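PDB 2VM9: discoidin-2 from Dictyostelium discoideum, which binds galactose and N-acetylgalactosamine as a trimeric lectin and may take part in spore coat formation. Local coordinates for residues E194-I203 / K222-L233. Numbering follows the deposited sequence. Where two conformers were deposited one is given.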
loop_
_atom_site.group_PDB
_atom_site.type_symbol
_atom_site.label_atom_id
_atom_site.label_comp_id
_atom_site.label_asym_id
_atom_site.label_seq_id
_atom_site.Cartn_x
_atom_site.Cartn_y
_atom_site.Cartn_z
ATOM N N GLU A 194 4.530 -18.941 -5.776
ATOM C CA GLU A 194 3.116 -19.300 -5.722
ATOM C C GLU A 194 2.288 -18.137 -5.167
ATOM O O GLU A 194 2.657 -17.523 -4.154
ATOM C CB GLU A 194 2.877 -20.580 -4.907
ATOM C CG GLU A 194 1.418 -21.008 -4.874
ATOM C CD GLU A 194 1.161 -22.319 -4.134
ATOM O OE1 GLU A 194 2.109 -22.921 -3.589
ATOM O OE2 GLU A 194 -0.001 -22.761 -4.135
ATOM N N PHE A 195 1.200 -17.809 -5.857
ATOM C CA PHE A 195 0.267 -16.785 -5.405
ATOM C C PHE A 195 -0.573 -17.313 -4.229
ATOM O O PHE A 195 -0.755 -18.526 -4.071
ATOM C CB PHE A 195 -0.707 -16.387 -6.527
ATOM C CG PHE A 195 -0.125 -15.462 -7.588
ATOM C CD1 PHE A 195 0.109 -14.124 -7.326
ATOM C CD2 PHE A 195 0.094 -15.928 -8.879
ATOM C CE1 PHE A 195 0.599 -13.258 -8.317
ATOM C CE2 PHE A 195 0.591 -15.067 -9.881
ATOM C CZ PHE A 195 0.840 -13.744 -9.605
ATOM N N LEU A 196 -1.130 -16.390 -3.446
ATOM C CA LEU A 196 -2.067 -16.765 -2.376
ATOM C C LEU A 196 -3.462 -17.136 -2.892
ATOM O O LEU A 196 -4.164 -17.966 -2.294
ATOM C CB LEU A 196 -2.143 -15.652 -1.320
ATOM C CG LEU A 196 -0.830 -15.410 -0.570
ATOM C CD1 LEU A 196 -0.966 -14.219 0.388
ATOM C CD2 LEU A 196 -0.416 -16.678 0.167
ATOM N N SER A 197 -3.871 -16.536 -4.012
ATOM C CA SER A 197 -5.136 -16.900 -4.649
ATOM C C SER A 197 -4.912 -16.935 -6.168
ATOM O O SER A 197 -3.829 -16.565 -6.648
ATOM C CB SER A 197 -6.226 -15.895 -4.308
ATOM O OG SER A 197 -5.887 -14.620 -4.825
ATOM N N VAL A 198 -5.920 -17.386 -6.906
ATOM C CA VAL A 198 -5.746 -17.613 -8.352
ATOM C C VAL A 198 -5.702 -16.264 -9.073
ATOM O O VAL A 198 -6.625 -15.446 -8.945
ATOM C CB VAL A 198 -6.852 -18.516 -8.922
ATOM C CG1 VAL A 198 -6.631 -18.776 -10.425
ATOM C CG2 VAL A 198 -6.916 -19.844 -8.151
ATOM N N PRO A 199 -4.621 -16.010 -9.830
ATOM C CA PRO A 199 -4.556 -14.742 -10.557
ATOM C C PRO A 199 -5.276 -14.787 -11.912
ATOM O O PRO A 199 -5.746 -15.845 -12.331
ATOM C CB PRO A 199 -3.064 -14.574 -10.797
ATOM C CG PRO A 199 -2.582 -16.023 -10.990
ATOM C CD PRO A 199 -3.412 -16.834 -10.028
ATOM N N ILE A 200 -5.359 -13.642 -12.571
ATOM C CA ILE A 200 -5.732 -13.620 -13.984
ATOM C C ILE A 200 -4.399 -13.631 -14.735
ATOM O O ILE A 200 -3.341 -13.340 -14.142
ATOM C CB ILE A 200 -6.612 -12.409 -14.337
ATOM C CG1 ILE A 200 -5.858 -11.094 -14.118
ATOM C CG2 ILE A 200 -7.920 -12.450 -13.521
ATOM C CD1 ILE A 200 -4.793 -10.728 -15.219
ATOM N N VAL A 201 -4.405 -14.043 -15.998
ATOM C CA VAL A 201 -3.138 -14.056 -16.730
ATOM C C VAL A 201 -3.393 -13.440 -18.098
ATOM O O VAL A 201 -4.120 -14.006 -18.931
ATOM C CB VAL A 201 -2.535 -15.482 -16.884
ATOM C CG1 VAL A 201 -1.299 -15.455 -17.789
ATOM C CG2 VAL A 201 -2.146 -16.096 -15.516
ATOM N N SER A 202 -2.763 -12.291 -18.313
ATOM C CA SER A 202 -2.877 -11.555 -19.567
ATOM C C SER A 202 -1.661 -11.830 -20.424
ATOM O O SER A 202 -0.553 -11.988 -19.911
ATOM C CB SER A 202 -2.984 -10.056 -19.295
ATOM O OG SER A 202 -4.228 -9.779 -18.697
ATOM N N ILE A 203 -1.855 -11.900 -21.740
ATOM C CA ILE A 203 -0.743 -12.285 -22.620
ATOM C C ILE A 203 -0.666 -11.389 -23.863
ATOM O O ILE A 203 -1.657 -10.779 -24.255
ATOM C CB ILE A 203 -0.828 -13.812 -23.045
ATOM C CG1 ILE A 203 -2.061 -14.110 -23.921
ATOM C CG2 ILE A 203 -0.803 -14.731 -21.800
ATOM C CD1 ILE A 203 -2.176 -15.584 -24.446
ATOM N N LYS A 222 -3.839 -18.749 -25.718
ATOM C CA LYS A 222 -4.796 -18.615 -24.624
ATOM C C LYS A 222 -4.080 -19.045 -23.341
ATOM O O LYS A 222 -3.348 -20.049 -23.334
ATOM C CB LYS A 222 -5.992 -19.553 -24.816
ATOM C CG LYS A 222 -6.970 -19.144 -25.880
ATOM C CD LYS A 222 -8.138 -20.138 -25.952
ATOM C CE LYS A 222 -9.017 -19.793 -27.158
ATOM N NZ LYS A 222 -10.144 -20.765 -27.303
ATOM N N SER A 223 -4.302 -18.290 -22.272
ATOM C CA SER A 223 -3.909 -18.748 -20.939
ATOM C C SER A 223 -5.099 -19.516 -20.346
ATOM O O SER A 223 -6.239 -19.036 -20.378
ATOM C CB SER A 223 -3.512 -17.568 -20.061
ATOM O OG SER A 223 -4.596 -16.672 -19.930
ATOM N N GLU A 224 -4.833 -20.719 -19.835
ATOM C CA GLU A 224 -5.912 -21.593 -19.353
ATOM C C GLU A 224 -5.408 -22.315 -18.116
ATOM O O GLU A 224 -4.205 -22.303 -17.841
ATOM C CB GLU A 224 -6.251 -22.680 -20.389
ATOM C CG GLU A 224 -6.467 -22.218 -21.774
ATOM C CD GLU A 224 -6.995 -23.345 -22.648
ATOM O OE1 GLU A 224 -6.280 -24.343 -22.862
ATOM O OE2 GLU A 224 -8.152 -23.217 -23.082
ATOM N N ASN A 225 -6.325 -23.000 -17.421
ATOM C CA ASN A 225 -5.951 -23.822 -16.266
ATOM C C ASN A 225 -5.062 -23.053 -15.288
ATOM O O ASN A 225 -4.041 -23.556 -14.820
ATOM C CB ASN A 225 -5.264 -25.108 -16.734
ATOM C CG ASN A 225 -6.138 -25.912 -17.683
ATOM O OD1 ASN A 225 -7.354 -26.004 -17.489
ATOM N ND2 ASN A 225 -5.536 -26.471 -18.720
ATOM N N ILE A 226 -5.462 -21.813 -15.002
ATOM C CA ILE A 226 -4.692 -20.937 -14.127
ATOM C C ILE A 226 -4.906 -21.421 -12.694
ATOM O O ILE A 226 -6.026 -21.658 -12.282
ATOM C CB ILE A 226 -5.123 -19.470 -14.251
ATOM C CG1 ILE A 226 -4.996 -18.990 -15.711
ATOM C CG2 ILE A 226 -4.286 -18.593 -13.310
ATOM C CD1 ILE A 226 -5.821 -17.718 -16.056
ATOM N N THR A 227 -3.816 -21.587 -11.972
ATOM C CA THR A 227 -3.864 -21.947 -10.537
ATOM C C THR A 227 -3.030 -20.938 -9.755
ATOM O O THR A 227 -2.454 -19.995 -10.315
ATOM C CB THR A 227 -3.304 -23.366 -10.292
ATOM O OG1 THR A 227 -1.883 -23.389 -10.512
ATOM C CG2 THR A 227 -3.993 -24.393 -11.201
ATOM N N THR A 228 -2.935 -21.139 -8.440
ATOM C CA THR A 228 -2.021 -20.333 -7.676
ATOM C C THR A 228 -0.573 -20.541 -8.086
ATOM O O THR A 228 0.239 -19.657 -7.852
ATOM C CB THR A 228 -2.145 -20.625 -6.171
ATOM O OG1 THR A 228 -1.931 -22.022 -5.953
ATOM C CG2 THR A 228 -3.520 -20.213 -5.687
ATOM N N LYS A 229 -0.247 -21.697 -8.682
ATOM C CA LYS A 229 1.143 -22.051 -8.978
ATOM C C LYS A 229 1.581 -21.741 -10.406
ATOM O O LYS A 229 2.763 -21.594 -10.670
ATOM C CB LYS A 229 1.385 -23.545 -8.734
ATOM C CG LYS A 229 1.349 -23.986 -7.258
ATOM C CD LYS A 229 1.823 -25.450 -7.115
ATOM C CE LYS A 229 1.804 -25.908 -5.638
ATOM N NZ LYS A 229 2.145 -27.374 -5.483
ATOM N N GLY A 230 0.625 -21.640 -11.317
ATOM C CA GLY A 230 0.992 -21.445 -12.715
ATOM C C GLY A 230 -0.192 -21.530 -13.635
ATOM O O GLY A 230 -1.330 -21.417 -13.207
ATOM N N PHE A 231 0.082 -21.695 -14.927
ATOM C CA PHE A 231 -1.017 -21.779 -15.880
ATOM C C PHE A 231 -0.526 -22.488 -17.126
ATOM O O PHE A 231 0.664 -22.785 -17.251
ATOM C CB PHE A 231 -1.533 -20.367 -16.215
ATOM C CG PHE A 231 -0.576 -19.542 -17.061
ATOM C CD1 PHE A 231 -0.775 -19.423 -18.434
ATOM C CD2 PHE A 231 0.520 -18.892 -16.479
ATOM C CE1 PHE A 231 0.085 -18.664 -19.212
ATOM C CE2 PHE A 231 1.405 -18.134 -17.266
ATOM C CZ PHE A 231 1.183 -18.030 -18.639
ATOM N N ASP A 232 -1.442 -22.766 -18.043
ATOM C CA ASP A 232 -1.044 -23.345 -19.328
ATOM C C ASP A 232 -1.208 -22.296 -20.419
ATOM O O ASP A 232 -2.271 -21.678 -20.527
ATOM C CB ASP A 232 -1.964 -24.535 -19.690
ATOM C CG ASP A 232 -1.717 -25.763 -18.841
ATOM O OD1 ASP A 232 -0.578 -25.994 -18.413
ATOM O OD2 ASP A 232 -2.681 -26.525 -18.668
ATOM N N LEU A 233 -0.164 -22.112 -21.214
ATOM C CA LEU A 233 -0.286 -21.307 -22.443
ATOM C C LEU A 233 -0.599 -22.308 -23.545
ATOM O O LEU A 233 0.242 -23.153 -23.882
ATOM C CB LEU A 233 1.013 -20.584 -22.738
ATOM C CG LEU A 233 0.935 -19.363 -23.693
ATOM C CD1 LEU A 233 0.029 -19.613 -24.883
ATOM C CD2 LEU A 233 0.493 -18.115 -22.978
#
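The two sheets of the lectin-like beta-sandwich meet here, strand 200-203 facing the hairpin built from strands 222-224 and 230-233. Val201 fills the middle. Its CG1, anti to the backbone N (chi1 174°), sits over the centre of the Phe231 ring, 3.7 Å from the centroid, in a CH-pi contact. Its CG2 lies 4.0 Å from Ile226 CG2. That same Ile226 methyl also packs against Val198 CG1 and Pro199 CD. Farther along the strands, Ile203 CG2 and Leu233 CD2 meet tip to tip at 3.8 Å; Leu233 CD2 also lies at the edge of the Phe231 ring, in its plane. One polar bond crosses between the strands: Ser223 OG donates to Val201 O at 2.9 Å. At the hairpin turn, Glu194 and Phe195 both bond to Thr228. Phe195 N donates to Thr228 O at 2.9 Å, and Thr228 OG1 donates to Glu194 OE2 at 2.8 Å, on the anti side of the carboxylate. The carboxylate end of the extended Glu194 chain also rests against Lys229 CG. Within the turn, Thr227 OG1 accepts from the backbone N of Lys229, an ST turn. Tyr250 meets Phe231 edge-to-face. Apolar side chains between two antiparallel sheets fit the beta-sandwich of the H-type lectin domain.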